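Local coordinates for 122aa long conserved hypothetical protein (Sulfolobus tokodaii, PDB 1WOL) that is of unknown function but, as an archaeal HEPN-domain homologue built mainly of alpha-helices, may bind nucleotides or act in RNA processing as some HEPN proteins do, at residues A[114-117]-A[118-122]; A[1-4]-A[5-8]. All blocks are in the same frame, centred on the assembly; numbering follows the deposited sequence.

Contact 1 of 2, residues A[114-117]-A[118-122]; sequences LNWV and KGQIK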
ATOM      1  N   LEU A 114       4.395  -2.896  -5.863  1.00 13.62           N
ATOM      2  CA  LEU A 114       4.201  -2.289  -7.137  1.00 13.39           C
ATOM      3  C   LEU A 114       5.093  -2.957  -8.189  1.00 16.43           C
ATOM      4  O   LEU A 114       4.609  -3.236  -9.282  1.00 15.47           O
ATOM      5  CB  LEU A 114       4.490  -0.798  -7.022  1.00 15.56           C
ATOM      6  CG  LEU A 114       4.574  -0.027  -8.387  1.00 14.80           C
ATOM      7  CD1 LEU A 114       3.215  -0.042  -9.045  1.00 18.87           C
ATOM      8  CD2 LEU A 114       4.953   1.458  -8.099  1.00 17.74           C
ATOM      9  N   ASN A 115       6.330  -3.287  -7.816  1.00 15.08           N
ATOM     10  CA  ASN A 115       7.214  -3.898  -8.874  1.00 16.94           C
ATOM     11  C   ASN A 115       6.742  -5.316  -9.117  1.00 16.50           C
ATOM     12  O   ASN A 115       6.904  -5.805 -10.309  1.00 17.70           O
ATOM     13  CB  ASN A 115       8.664  -4.029  -8.375  1.00 19.94           C
ATOM     14  CG  ASN A 115       9.386  -2.793  -8.280  1.00 24.23           C
ATOM     15  OD1 ASN A 115       9.099  -1.865  -8.936  1.00 27.45           O
ATOM     16  ND2 ASN A 115      10.495  -2.827  -7.458  1.00 27.50           N
ATOM     17  N   TRP A 116       6.276  -6.001  -8.087  1.00 14.98           N
ATOM     18  CA  TRP A 116       5.841  -7.447  -8.249  1.00 15.55           C
ATOM     19  C   TRP A 116       4.581  -7.429  -9.136  1.00 18.00           C
ATOM     20  O   TRP A 116       4.428  -8.215 -10.058  1.00 19.17           O
ATOM     21  CB  TRP A 116       5.634  -7.985  -6.895  1.00 18.97           C
ATOM     22  CG  TRP A 116       4.962  -9.334  -6.916  1.00 20.14           C
ATOM     23  CD1 TRP A 116       5.590 -10.600  -7.151  1.00 17.79           C
ATOM     24  CD2 TRP A 116       3.591  -9.617  -6.673  1.00 18.55           C
ATOM     25  NE1 TRP A 116       4.632 -11.614  -7.031  1.00 21.99           N
ATOM     26  CE2 TRP A 116       3.417 -11.045  -6.730  1.00 21.79           C
ATOM     27  CE3 TRP A 116       2.486  -8.806  -6.374  1.00 19.23           C
ATOM     28  CZ2 TRP A 116       2.177 -11.678  -6.506  1.00 22.74           C
ATOM     29  CZ3 TRP A 116       1.266  -9.439  -6.164  1.00 20.61           C
ATOM     30  CH2 TRP A 116       1.117 -10.857  -6.228  1.00 22.48           C
ATOM     31  N   VAL A 117       3.696  -6.442  -8.956  1.00 16.11           N
ATOM     32  CA  VAL A 117       2.540  -6.392  -9.827  1.00 17.37           C
ATOM     33  C   VAL A 117       2.980  -6.049 -11.230  1.00 18.55           C
ATOM     34  O   VAL A 117       2.481  -6.648 -12.188  1.00 21.23           O
ATOM     35  CB  VAL A 117       1.545  -5.230  -9.293  1.00 16.19           C
ATOM     36  CG1 VAL A 117       0.512  -4.893 -10.414  1.00 19.89           C
ATOM     37  CG2 VAL A 117       0.942  -5.679  -8.046  1.00 16.35           C
ATOM     38  N   LYS A 118       3.875  -5.075 -11.456  1.00 17.35           N
ATOM     39  CA  LYS A 118       4.256  -4.666 -12.802  1.00 17.71           C
ATOM     40  C   LYS A 118       4.846  -5.881 -13.567  1.00 22.26           C
ATOM     41  O   LYS A 118       4.590  -6.041 -14.786  1.00 21.84           O
ATOM     42  CB  LYS A 118       5.165  -3.468 -12.736  1.00 19.48           C
ATOM     43  CG  LYS A 118       4.342  -2.227 -12.381  1.00 18.96           C
ATOM     44  CD  LYS A 118       5.281  -1.057 -12.209  1.00 26.71           C
ATOM     45  CE  LYS A 118       5.663  -0.291 -13.401  1.00 32.27           C
ATOM     46  NZ  LYS A 118       6.779   0.645 -12.727  1.00 34.51           N
ATOM     47  N   GLY A 119       5.517  -6.717 -12.809  1.00 20.56           N
ATOM     48  CA  GLY A 119       6.200  -7.840 -13.437  1.00 23.69           C
ATOM     49  C   GLY A 119       5.190  -8.805 -14.015  1.00 25.74           C
ATOM     50  O   GLY A 119       5.533  -9.680 -14.886  1.00 28.62           O
ATOM     51  N   GLN A 120       3.980  -8.780 -13.540  1.00 25.02           N
ATOM     52  CA  GLN A 120       2.999  -9.752 -13.984  1.00 26.59           C
ATOM     53  C   GLN A 120       2.084  -9.280 -15.042  1.00 29.75           C
ATOM     54  O   GLN A 120       1.301 -10.089 -15.612  1.00 28.93           O
ATOM     55  CB  GLN A 120       2.161 -10.170 -12.804  1.00 22.15           C
ATOM     56  CG  GLN A 120       2.917 -10.981 -11.715  1.00 23.59           C
ATOM     57  CD  GLN A 120       2.105 -11.106 -10.472  1.00 26.34           C
ATOM     58  OE1 GLN A 120       2.252 -10.257  -9.514  1.00 26.23           O
ATOM     59  NE2 GLN A 120       1.253 -12.120 -10.373  1.00 26.92           N
ATOM     60  N   ILE A 121       2.135  -7.980 -15.336  1.00 28.83           N
ATOM     61  CA  ILE A 121       1.162  -7.436 -16.318  1.00 30.99           C
ATOM     62  C   ILE A 121       2.057  -7.529 -17.537  1.00 35.53           C
ATOM     63  O   ILE A 121       2.861  -6.645 -17.880  1.00 34.27           O
ATOM     64  CB  ILE A 121       0.708  -5.999 -15.784  1.00 29.62           C
ATOM     65  CG1 ILE A 121      -0.211  -6.195 -14.628  1.00 26.79           C
ATOM     66  CG2 ILE A 121      -0.026  -5.228 -16.861  1.00 27.62           C
ATOM     67  CD1 ILE A 121      -0.402  -4.669 -13.941  1.00 27.80           C
ATOM     68  N   LYS A 122       1.916  -8.759 -18.069  1.00 40.80           N
ATOM     69  CA  LYS A 122       2.641  -9.441 -19.172  1.00 45.61           C
ATOM     70  C   LYS A 122       4.082  -9.940 -18.705  1.00 47.77           C
ATOM     71  O   LYS A 122       4.997  -9.066 -18.716  1.00 49.81           O
ATOM     72  CB  LYS A 122       2.735  -8.539 -20.375  1.00 47.25           C
ATOM     73  CG  LYS A 122       1.629  -8.805 -21.387  1.00 50.11           C
ATOM     74  CD  LYS A 122       0.277  -8.207 -20.928  1.00 52.93           C
ATOM     75  CE  LYS A 122      -0.607  -7.837 -22.168  1.00 54.54           C
ATOM     76  NZ  LYS A 122       0.171  -6.952 -23.115  1.00 54.46           N
ATOM     77  OXT LYS A 122       4.316 -11.130 -18.277  1.00 47.93           O
TER
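V117 carries CG1 anti to its backbone N (chi1 165°), while I121 has its CG1 anti to the carbonyl carbon (chi1 -74°). These torsions lay the two branched chains side by side, pointing the same way, one turn apart, with V117 CG1 3.7 Å from I121 CD1. Both pack on I8 of helix 4-23. K118 stays extended to CD and then bends (chi3 86°). K118 CG passes 3.3 Å from the carbonyl oxygen L114 O. One atom further, K118 CD crosses the methyl L114 CD1 at 3.9 Å. The aliphatic part of the lysine lies against L114, and the ammonium goes on to a salt bridge with E12, tying its charge across to the first helix.

The segment is the end of helix 100-120, the C-terminal helix of the HEPN domain, with I121 just past it. A regular four-residue bond runs from K118 N to L114 O (2.9 Å). The winding begins to change at G119: its N bonds to N115 O (3.0 Å) along a bent path and is shared, weakly, with W116 O. Q120 N then reaches back only three residues to V117 O (2.9 Å), well above the plane of that carbonyl. Beyond it, I121 is the centre of an inverse gamma turn.

On another side, the end of the Q120 side chain lies over one face of the W116 indole, its amide plane steeply inclined to the ring. L45 of helix 27-48 touches both side chains, and P65 and P66 also pack on W116.

Contact 2 of 2, residues A[1-4]-A[5-8]; sequences MKRV and EDWI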
ATOM      1  N   MET A   1     -15.338   4.067 -13.809  1.00 26.05           N
ATOM      2  CA  MET A   1     -14.627   2.938 -14.475  1.00 26.80           C
ATOM      3  C   MET A   1     -13.109   3.247 -14.625  1.00 25.29           C
ATOM      4  O   MET A   1     -12.735   4.424 -14.805  1.00 24.54           O
ATOM      5  CB  MET A   1     -15.207   2.693 -15.868  1.00 27.17           C
ATOM      6  CG  MET A   1     -16.450   1.873 -15.770  1.00 29.50           C
ATOM      7  SD  MET A   1     -17.234   1.799 -17.433  1.00 28.40           S
ATOM      8  CE  MET A   1     -15.967   0.759 -18.221  1.00 27.06           C
ATOM      9  N   LYS A   2     -12.285   2.189 -14.556  1.00 24.35           N
ATOM     10  CA  LYS A   2     -10.842   2.359 -14.766  1.00 25.65           C
ATOM     11  C   LYS A   2     -10.340   1.206 -15.563  1.00 22.75           C
ATOM     12  O   LYS A   2     -10.971   0.184 -15.520  1.00 29.38           O
ATOM     13  CB  LYS A   2      -9.971   2.252 -13.483  1.00 23.92           C
ATOM     14  CG  LYS A   2     -10.433   3.116 -12.373  1.00 27.10           C
ATOM     15  CD  LYS A   2      -9.508   2.950 -11.185  1.00 27.98           C
ATOM     16  CE  LYS A   2      -9.959   3.810 -10.025  1.00 29.26           C
ATOM     17  NZ  LYS A   2      -9.293   3.514  -8.768  1.00 25.39           N
ATOM     18  N   ARG A   3      -9.254   1.457 -16.277  1.00 23.48           N
ATOM     19  CA  ARG A   3      -8.463   0.483 -16.993  1.00 23.10           C
ATOM     20  C   ARG A   3      -7.310   0.056 -16.069  1.00 23.16           C
ATOM     21  O   ARG A   3      -6.967   0.686 -15.102  1.00 21.80           O
ATOM     22  CB  ARG A   3      -7.792   1.074 -18.171  1.00 24.12           C
ATOM     23  CG  ARG A   3      -8.818   1.135 -19.365  1.00 29.76           C
ATOM     24  CD  ARG A   3      -8.066   1.650 -20.489  1.00 36.92           C
ATOM     25  NE  ARG A   3      -8.012   3.109 -20.375  1.00 40.70           N
ATOM     26  CZ  ARG A   3      -7.699   3.916 -21.371  1.00 43.27           C
ATOM     27  NH1 ARG A   3      -7.386   3.397 -22.573  1.00 45.00           N
ATOM     28  NH2 ARG A   3      -7.750   5.242 -21.166  1.00 45.07           N
ATOM     29  N   VAL A   4      -6.663  -1.039 -16.419  1.00 21.64           N
ATOM     30  CA  VAL A   4      -5.542  -1.526 -15.597  1.00 21.77           C
ATOM     31  C   VAL A   4      -4.490  -0.393 -15.544  1.00 20.75           C
ATOM     32  O   VAL A   4      -3.937  -0.145 -14.464  1.00 20.97           O
ATOM     33  CB  VAL A   4      -4.896  -2.795 -16.348  1.00 21.23           C
ATOM     34  CG1 VAL A   4      -3.515  -3.234 -15.593  1.00 22.71           C
ATOM     35  CG2 VAL A   4      -5.850  -3.947 -16.178  1.00 25.44           C
ATOM     36  N   GLU A   5      -4.190   0.280 -16.658  1.00 20.09           N
ATOM     37  CA  GLU A   5      -3.149   1.267 -16.672  1.00 20.97           C
ATOM     38  C   GLU A   5      -3.523   2.414 -15.719  1.00 20.93           C
ATOM     39  O   GLU A   5      -2.622   3.021 -15.163  1.00 19.76           O
ATOM     40  CB  GLU A   5      -2.879   1.807 -18.073  1.00 26.31           C
ATOM     41  CG  GLU A   5      -4.063   2.419 -18.830  1.00 38.37           C
ATOM     42  CD  GLU A   5      -3.715   2.719 -20.384  1.00 46.60           C
ATOM     43  OE1 GLU A   5      -3.792   1.746 -21.225  1.00 52.52           O
ATOM     44  OE2 GLU A   5      -3.396   3.906 -20.764  1.00 48.98           O
ATOM     45  N   ASP A   6      -4.802   2.660 -15.514  1.00 19.71           N
ATOM     46  CA  ASP A   6      -5.176   3.745 -14.542  1.00 19.00           C
ATOM     47  C   ASP A   6      -4.866   3.347 -13.137  1.00 17.35           C
ATOM     48  O   ASP A   6      -4.418   4.221 -12.344  1.00 18.96           O
ATOM     49  CB  ASP A   6      -6.690   3.984 -14.612  1.00 19.01           C
ATOM     50  CG  ASP A   6      -7.049   4.604 -15.912  1.00 19.26           C
ATOM     51  OD1 ASP A   6      -8.157   4.256 -16.469  1.00 23.27           O
ATOM     52  OD2 ASP A   6      -6.239   5.412 -16.407  1.00 23.82           O
ATOM     53  N   TRP A   7      -5.129   2.098 -12.746  1.00 17.96           N
ATOM     54  CA  TRP A   7      -4.784   1.653 -11.392  1.00 16.56           C
ATOM     55  C   TRP A   7      -3.258   1.822 -11.187  1.00 15.57           C
ATOM     56  O   TRP A   7      -2.846   2.268 -10.118  1.00 17.14           O
ATOM     57  CB  TRP A   7      -5.116   0.146 -11.164  1.00 17.02           C
ATOM     58  CG  TRP A   7      -6.616  -0.056 -11.070  1.00 17.34           C
ATOM     59  CD1 TRP A   7      -7.401  -0.646 -12.061  1.00 21.01           C
ATOM     60  CD2 TRP A   7      -7.418   0.136  -9.963  1.00 19.37           C
ATOM     61  NE1 TRP A   7      -8.646  -0.859 -11.582  1.00 19.26           N
ATOM     62  CE2 TRP A   7      -8.721  -0.377 -10.303  1.00 20.40           C
ATOM     63  CE3 TRP A   7      -7.220   0.701  -8.700  1.00 20.94           C
ATOM     64  CZ2 TRP A   7      -9.786  -0.340  -9.404  1.00 22.13           C
ATOM     65  CZ3 TRP A   7      -8.271   0.750  -7.780  1.00 22.64           C
ATOM     66  CH2 TRP A   7      -9.589   0.208  -8.150  1.00 20.38           C
ATOM     67  N   ILE A   8      -2.452   1.384 -12.204  1.00 16.16           N
ATOM     68  CA  ILE A   8      -1.009   1.469 -12.039  1.00 16.82           C
ATOM     69  C   ILE A   8      -0.591   2.964 -11.998  1.00 16.77           C
ATOM     70  O   ILE A   8       0.321   3.322 -11.185  1.00 17.65           O
ATOM     71  CB  ILE A   8      -0.285   0.657 -13.157  1.00 14.76           C
ATOM     72  CG1 ILE A   8      -0.691  -0.805 -13.089  1.00 16.29           C
ATOM     73  CG2 ILE A   8       1.268   0.796 -12.998  1.00 17.88           C
ATOM     74  CD1 ILE A   8      -0.683  -1.499 -11.669  1.00 17.20           C
TER
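K2 stretches its side chain over the indole of W7, crossing it at about a right angle. At the root, K2 CB sits 3.9 Å from D6 CB and equally far from W7 NE1. Further out, K2 CD lies above the middle of the ring, 3.6 Å from the centroid of the six-membered ring of W7, as a CH-pi contact; CE passes higher over the same ring, and NZ comes down toward its CZ3 edge. There K2 NZ makes a cation-pi contact, 3.4 Å from that same centroid and 26° off the normal. The indole is held in turn by Q47, which takes the hydrogen of NE1 and also bonds to K2 O.

Helix 4-23 begins here, with R3 as its N-cap. The backbone N of R3 gives a nearly straight bond (174°) to D6 OD1 at 3.0 Å, a side-chain cap on the N-H of the N-cap residue from the third helical residue. R3 O takes only weak bonds from D6 N and W7 N; the first firm helical bond is I8 N to V4 O, 3.1 Å. Outside, the R3 guanidinium and E5 carboxylate stack with planes 13° apart, but R3 NH1 and E5 OE1 are 4.2 Å apart, too far for a salt bridge.

In the fold
Contact 2 opens the chain and contact 1 closes it, yet their centres are just 14 Å apart, because helix 4-23 starts at the end of the helical domain where helix 100-120 stops. They touch directly through an apolar patch: I121 CD1 lies 3.8 Å from V4 CG1 and 3.9 Å from I8 CD1, and V117 CG1 is 3.8 Å from I8 CD1. Helix 27-48 supplies a common neighbour, F48, which meets both V4 and I121. The start of helix 4-23 and the end of helix 100-120 are thus packed together near the surface, so that the two chain ends meet at one end of the helical bundle.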